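Long-range contact in UDP-D-quinovosamine 4-dehydrogenase (Vibrio fischeri, PDB 3NKL), which probably acts as an oxidoreductase and lyase on UDP-linked sugars, as a UDP-D-quinovosamine 4-dehydrogenase, of which this chain is the Rossmann-like CoA-binding-type domain: residues B[31-43]-B[46-60]. Residues are numbered along the deposited sequence; the frame is centred on the assembly and turned at random.
With SO4 (sulfate ion), chain K; SO4 (sulfate ion), chain J.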
loop_
_atom_site.group_PDB
_atom_site.type_symbol
_atom_site.label_atom_id
_atom_site.label_comp_id
_atom_site.label_asym_id
_atom_site.label_seq_id
_atom_site.Cartn_x
_atom_site.Cartn_y
_atom_site.Cartn_z
ATOM N N PRO B 31 3.853 3.751 -18.084
ATOM C CA PRO B 31 4.530 4.104 -16.837
ATOM C C PRO B 31 6.043 3.978 -17.017
ATOM O O PRO B 31 6.529 2.904 -17.349
ATOM C CB PRO B 31 3.985 3.072 -15.832
ATOM C CG PRO B 31 3.547 1.920 -16.656
ATOM C CD PRO B 31 3.190 2.433 -18.022
ATOM N N ILE B 32 6.764 5.078 -16.823
ATOM C CA ILE B 32 8.217 5.109 -16.983
ATOM C C ILE B 32 8.940 4.577 -15.756
ATOM O O ILE B 32 9.958 3.889 -15.863
ATOM C CB ILE B 32 8.689 6.560 -17.200
ATOM C CG1 ILE B 32 8.118 7.102 -18.508
ATOM C CG2 ILE B 32 10.202 6.644 -17.183
ATOM C CD1 ILE B 32 8.421 6.244 -19.689
ATOM N N ALA B 33 8.408 4.920 -14.589
ATOM C CA ALA B 33 9.023 4.572 -13.309
ATOM C C ALA B 33 7.984 4.794 -12.236
ATOM O O ALA B 33 6.960 5.450 -12.497
ATOM C CB ALA B 33 10.226 5.462 -13.049
ATOM N N PHE B 34 8.247 4.256 -11.040
ATOM C CA PHE B 34 7.446 4.518 -9.860
ATOM C C PHE B 34 8.146 5.529 -8.970
ATOM O O PHE B 34 9.371 5.596 -8.938
ATOM C CB PHE B 34 7.278 3.242 -9.007
ATOM C CG PHE B 34 6.430 2.185 -9.641
ATOM C CD1 PHE B 34 7.011 1.123 -10.316
ATOM C CD2 PHE B 34 5.045 2.238 -9.542
ATOM C CE1 PHE B 34 6.222 0.136 -10.881
ATOM C CE2 PHE B 34 4.249 1.257 -10.109
ATOM C CZ PHE B 34 4.832 0.205 -10.772
ATOM N N ILE B 35 7.361 6.292 -8.226
ATOM C CA ILE B 35 7.871 7.061 -7.106
ATOM C C ILE B 35 7.275 6.446 -5.831
ATOM O O ILE B 35 6.093 6.099 -5.810
ATOM C CB ILE B 35 7.442 8.531 -7.202
ATOM C CG1 ILE B 35 7.979 9.154 -8.494
ATOM C CG2 ILE B 35 7.958 9.331 -5.997
ATOM C CD1 ILE B 35 9.489 9.380 -8.467
ATOM N N ASP B 36 8.087 6.290 -4.790
ATOM C CA ASP B 36 7.587 5.782 -3.498
ATOM C C ASP B 36 8.345 6.403 -2.322
ATOM O O ASP B 36 9.573 6.508 -2.360
ATOM C CB ASP B 36 7.694 4.257 -3.441
ATOM C CG ASP B 36 6.806 3.647 -2.341
ATOM O OD1 ASP B 36 5.743 3.082 -2.674
ATOM O OD2 ASP B 36 7.167 3.744 -1.149
ATOM N N ASP B 37 7.605 6.814 -1.292
ATOM C CA ASP B 37 8.174 7.459 -0.110
ATOM C C ASP B 37 9.044 6.499 0.700
ATOM O O ASP B 37 9.805 6.925 1.561
ATOM C CB ASP B 37 7.061 7.989 0.808
ATOM C CG ASP B 37 6.254 9.114 0.176
ATOM O OD1 ASP B 37 6.832 9.916 -0.586
ATOM O OD2 ASP B 37 5.034 9.211 0.455
ATOM N N ASP B 38 8.926 5.201 0.436
ATOM C CA ASP B 38 9.656 4.197 1.228
ATOM C C ASP B 38 11.105 4.058 0.748
ATOM O O ASP B 38 11.387 3.398 -0.248
ATOM C CB ASP B 38 8.921 2.846 1.184
ATOM C CG ASP B 38 9.548 1.782 2.096
ATOM O OD1 ASP B 38 10.708 1.942 2.539
ATOM O OD2 ASP B 38 8.866 0.768 2.353
ATOM N N ARG B 39 12.021 4.698 1.462
ATOM C CA ARG B 39 13.439 4.627 1.124
ATOM C C ARG B 39 13.941 3.200 0.931
ATOM O O ARG B 39 14.873 2.966 0.163
ATOM C CB ARG B 39 14.273 5.320 2.196
ATOM C CG ARG B 39 14.127 6.822 2.192
ATOM C CD ARG B 39 14.834 7.441 3.381
ATOM N NE ARG B 39 14.769 8.898 3.348
ATOM C CZ ARG B 39 15.274 9.684 4.292
ATOM N NH1 ARG B 39 15.880 9.150 5.344
ATOM N NH2 ARG B 39 15.171 11.002 4.184
ATOM N N LYS B 40 13.331 2.246 1.629
ATOM C CA LYS B 40 13.709 0.844 1.465
ATOM C C LYS B 40 13.503 0.368 0.026
ATOM O O LYS B 40 14.137 -0.595 -0.415
ATOM C CB LYS B 40 12.925 -0.050 2.431
ATOM C CG LYS B 40 13.243 0.186 3.907
ATOM C CD LYS B 40 12.360 -0.666 4.811
ATOM C CE LYS B 40 12.647 -0.392 6.283
ATOM N NZ LYS B 40 11.746 -1.164 7.189
ATOM N N LYS B 41 12.615 1.044 -0.701
ATOM C CA LYS B 41 12.298 0.664 -2.075
ATOM C C LYS B 41 13.099 1.441 -3.125
ATOM O O LYS B 41 12.999 1.163 -4.322
ATOM C CB LYS B 41 10.792 0.832 -2.345
ATOM C CG LYS B 41 9.911 -0.073 -1.494
ATOM C CD LYS B 41 8.456 -0.052 -1.965
ATOM C CE LYS B 41 7.626 -1.037 -1.148
ATOM N NZ LYS B 41 6.239 -1.209 -1.665
ATOM N N HIS B 42 13.878 2.425 -2.685
ATOM C CA HIS B 42 14.588 3.273 -3.628
ATOM C C HIS B 42 15.519 2.452 -4.508
ATOM O O HIS B 42 16.299 1.629 -4.027
ATOM C CB HIS B 42 15.353 4.385 -2.916
ATOM C CG HIS B 42 16.110 5.285 -3.846
ATOM N ND1 HIS B 42 15.489 6.089 -4.777
ATOM C CD2 HIS B 42 17.438 5.510 -3.985
ATOM C CE1 HIS B 42 16.399 6.770 -5.450
ATOM N NE2 HIS B 42 17.592 6.437 -4.987
ATOM N N LYS B 43 15.399 2.673 -5.807
ATOM C CA LYS B 43 16.178 1.970 -6.812
ATOM C C LYS B 43 15.992 0.452 -6.849
ATOM O O LYS B 43 16.808 -0.244 -7.438
ATOM C CB LYS B 43 17.653 2.367 -6.724
ATOM C CG LYS B 43 17.900 3.769 -7.282
ATOM C CD LYS B 43 19.353 4.222 -7.129
ATOM C CE LYS B 43 19.627 5.443 -7.998
ATOM N NZ LYS B 43 20.903 6.126 -7.653
HETATM N N MSE B 46 10.346 -3.276 -10.051
HETATM C CA MSE B 46 9.158 -4.096 -10.097
HETATM C C MSE B 46 8.625 -4.108 -11.508
HETATM O O MSE B 46 8.324 -3.070 -12.090
HETATM C CB MSE B 46 8.118 -3.601 -9.102
HETATM C CG MSE B 46 8.492 -3.932 -7.680
HETATM SE SE MSE B 46 8.857 -5.839 -7.501
HETATM C CE MSE B 46 9.955 -5.791 -5.885
ATOM N N GLN B 47 8.548 -5.305 -12.062
ATOM C CA GLN B 47 8.118 -5.479 -13.447
ATOM C C GLN B 47 8.934 -4.672 -14.453
ATOM O O GLN B 47 8.386 -4.120 -15.406
ATOM C CB GLN B 47 6.637 -5.143 -13.601
ATOM C CG GLN B 47 5.719 -6.098 -12.868
ATOM C CD GLN B 47 4.267 -5.909 -13.248
ATOM O OE1 GLN B 47 3.752 -4.789 -13.246
ATOM N NE2 GLN B 47 3.594 -7.009 -13.574
ATOM N N GLY B 48 10.244 -4.610 -14.251
ATOM C CA GLY B 48 11.113 -3.960 -15.214
ATOM C C GLY B 48 11.091 -2.451 -15.103
ATOM O O GLY B 48 11.778 -1.748 -15.845
ATOM N N ILE B 49 10.293 -1.960 -14.167
ATOM C CA ILE B 49 10.207 -0.539 -13.883
ATOM C C ILE B 49 10.991 -0.318 -12.608
ATOM O O ILE B 49 10.810 -1.061 -11.651
ATOM C CB ILE B 49 8.748 -0.141 -13.567
ATOM C CG1 ILE B 49 7.769 -0.958 -14.402
ATOM C CG2 ILE B 49 8.523 1.342 -13.773
ATOM C CD1 ILE B 49 6.341 -0.574 -14.168
ATOM N N THR B 50 11.840 0.701 -12.553
ATOM C CA THR B 50 12.466 0.976 -11.267
ATOM C C THR B 50 11.701 2.016 -10.425
ATOM O O THR B 50 10.910 2.818 -10.947
ATOM C CB THR B 50 14.015 1.194 -11.368
ATOM O OG1 THR B 50 14.381 2.496 -10.902
ATOM C CG2 THR B 50 14.507 0.974 -12.783
ATOM N N ILE B 51 11.914 1.937 -9.116
ATOM C CA ILE B 51 11.217 2.728 -8.108
ATOM C C ILE B 51 12.190 3.742 -7.526
ATOM O O ILE B 51 13.327 3.392 -7.226
ATOM C CB ILE B 51 10.739 1.824 -6.945
ATOM C CG1 ILE B 51 9.789 0.737 -7.436
ATOM C CG2 ILE B 51 10.034 2.637 -5.879
ATOM C CD1 ILE B 51 9.436 -0.263 -6.352
ATOM N N TYR B 52 11.761 4.991 -7.366
ATOM C CA TYR B 52 12.657 6.035 -6.871
ATOM C C TYR B 52 12.021 6.819 -5.734
ATOM O O TYR B 52 10.807 6.988 -5.691
ATOM C CB TYR B 52 13.030 7.035 -7.977
ATOM C CG TYR B 52 13.707 6.439 -9.181
ATOM C CD1 TYR B 52 15.092 6.352 -9.247
ATOM C CD2 TYR B 52 12.968 5.971 -10.258
ATOM C CE1 TYR B 52 15.722 5.815 -10.358
ATOM C CE2 TYR B 52 13.588 5.438 -11.376
ATOM C CZ TYR B 52 14.966 5.358 -11.412
ATOM O OH TYR B 52 15.584 4.813 -12.504
ATOM N N ARG B 53 12.859 7.325 -4.836
ATOM C CA ARG B 53 12.404 8.208 -3.776
ATOM C C ARG B 53 11.972 9.527 -4.411
ATOM O O ARG B 53 12.423 9.873 -5.522
ATOM C CB ARG B 53 13.532 8.448 -2.765
ATOM C CG ARG B 53 14.770 9.090 -3.408
ATOM C CD ARG B 53 15.416 10.151 -2.514
ATOM N NE ARG B 53 16.513 9.639 -1.701
ATOM C CZ ARG B 53 16.880 10.155 -0.530
ATOM N NH1 ARG B 53 17.894 9.626 0.140
ATOM N NH2 ARG B 53 16.230 11.194 -0.022
ATOM N N PRO B 54 11.101 10.274 -3.717
ATOM C CA PRO B 54 10.474 11.462 -4.310
ATOM C C PRO B 54 11.475 12.560 -4.668
ATOM O O PRO B 54 11.145 13.461 -5.428
ATOM C CB PRO B 54 9.536 11.963 -3.209
ATOM C CG PRO B 54 9.337 10.797 -2.291
ATOM C CD PRO B 54 10.555 9.946 -2.384
ATOM N N LYS B 55 12.673 12.506 -4.101
ATOM C CA LYS B 55 13.713 13.465 -4.454
ATOM C C LYS B 55 14.026 13.389 -5.945
ATOM O O LYS B 55 14.507 14.355 -6.543
ATOM C CB LYS B 55 14.985 13.196 -3.626
ATOM C CG LYS B 55 16.230 13.947 -4.095
ATOM C CD LYS B 55 17.401 13.686 -3.127
ATOM C CE LYS B 55 18.724 14.290 -3.609
ATOM N NZ LYS B 55 19.863 13.928 -2.696
ATOM N N TYR B 56 13.759 12.236 -6.547
ATOM C CA TYR B 56 14.035 12.048 -7.975
ATOM C C TYR B 56 12.952 12.605 -8.918
ATOM O O TYR B 56 13.093 12.496 -10.127
ATOM C CB TYR B 56 14.274 10.561 -8.284
ATOM C CG TYR B 56 15.694 10.105 -8.000
ATOM C CD1 TYR B 56 16.450 9.470 -8.969
ATOM C CD2 TYR B 56 16.277 10.328 -6.765
ATOM C CE1 TYR B 56 17.750 9.060 -8.711
ATOM C CE2 TYR B 56 17.584 9.926 -6.499
ATOM C CZ TYR B 56 18.308 9.292 -7.473
ATOM O OH TYR B 56 19.603 8.890 -7.213
ATOM N N LEU B 57 11.871 13.160 -8.371
ATOM C CA LEU B 57 10.756 13.646 -9.192
ATOM C C LEU B 57 11.202 14.622 -10.287
ATOM O O LEU B 57 10.892 14.446 -11.470
ATOM C CB LEU B 57 9.705 14.333 -8.314
ATOM C CG LEU B 57 8.612 13.437 -7.728
ATOM C CD1 LEU B 57 7.854 14.226 -6.682
ATOM C CD2 LEU B 57 7.668 12.940 -8.818
ATOM N N GLU B 58 11.907 15.666 -9.890
ATOM C CA GLU B 58 12.312 16.686 -10.855
ATOM C C GLU B 58 13.139 16.114 -11.983
ATOM O O GLU B 58 12.873 16.384 -13.155
ATOM C CB GLU B 58 13.061 17.816 -10.158
ATOM C CG GLU B 58 12.124 18.749 -9.422
ATOM C CD GLU B 58 12.716 19.300 -8.142
ATOM O OE1 GLU B 58 12.127 19.065 -7.064
ATOM O OE2 GLU B 58 13.769 19.968 -8.218
ATOM N N ARG B 59 14.136 15.308 -11.643
ATOM C CA ARG B 59 15.033 14.807 -12.667
ATOM C C ARG B 59 14.367 13.809 -13.611
ATOM O O ARG B 59 14.720 13.741 -14.776
ATOM C CB ARG B 59 16.320 14.237 -12.054
ATOM C CG ARG B 59 16.174 12.928 -11.307
ATOM C CD ARG B 59 17.473 12.593 -10.535
ATOM N NE ARG B 59 17.588 13.377 -9.303
ATOM C CZ ARG B 59 18.534 13.208 -8.379
ATOM N NH1 ARG B 59 19.471 12.280 -8.540
ATOM N NH2 ARG B 59 18.540 13.971 -7.292
ATOM N N LEU B 60 13.407 13.036 -13.114
ATOM C CA LEU B 60 12.700 12.066 -13.955
ATOM C C LEU B 60 11.714 12.771 -14.871
ATOM O O LEU B 60 11.577 12.425 -16.045
ATOM C CB LEU B 60 11.953 11.041 -13.080
ATOM C CG LEU B 60 12.827 10.026 -12.329
ATOM C CD1 LEU B 60 11.992 9.273 -11.279
ATOM C CD2 LEU B 60 13.488 9.050 -13.302
HETATM S S SO4 K . 12.852 12.298 -0.246
HETATM O O1 SO4 K . 13.183 11.474 -1.401
HETATM O O2 SO4 K . 11.926 11.570 0.635
HETATM O O3 SO4 K . 14.089 12.588 0.487
HETATM O O4 SO4 K . 12.234 13.555 -0.675
HETATM S S SO4 J . 20.630 8.531 -3.870
HETATM O O1 SO4 J . 20.504 7.583 -4.976
HETATM O O2 SO4 J . 21.952 8.365 -3.275
HETATM O O3 SO4 J . 20.481 9.911 -4.334
HETATM O O4 SO4 J . 19.603 8.252 -2.870
HETATM O O HOH W 1 11.999 2.401 -14.647
#
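Parallel pairing at one side of a Rossmann-like sheet joins strand 31-35 to strand 49-52, their axes 34° apart. The ladder runs from Phe-34 N to Thr-50 O (3.0 Å), then from Tyr-52 N to Phe-34 O and from Asp-36 N to Tyr-52 O. Before it begins, a water bridges Ile-32 O and Thr-50 N.

Phe-34 and Ile-51 share one sheet face. Ile-49 crosses the Phe-34 ring at about a right angle, its CD1 3.4 Å from Phe-34 CE1; Ala-20 of helix 14-25 also touches this ring. On the other face Ile-35, with CG1 anti to its carbonyl carbon, meets Leu-60 tip to tip, CD1 to CD1 at 3.8 Å, while its CG1 packs on Leu-57 CD2. Ala-33 CB lies at the edge of the Tyr-52 ring.

Beyond the strands, Arg-53 N donates to His-42 ND1 (2.9 Å), approaching 20° out of the imidazole plane. That bond leaves NE2 as the donor to O1 of a sulfate, chain J, probably from the crystallisation liquor, which also accepts from Lys-43 NZ and, at 2.7 Å, from Tyr-56 OH. The imidazole edge meets one face of Tyr-56 in a T-shaped stack, planes 65° apart, and Arg-59 NH1 lies over the opposite face. Strand 49-52 thus leads into helix 57-64, packed on the Ile-35 and Tyr-52 face: the strand-then-helix layering of a Rossmann-like alpha/beta fold.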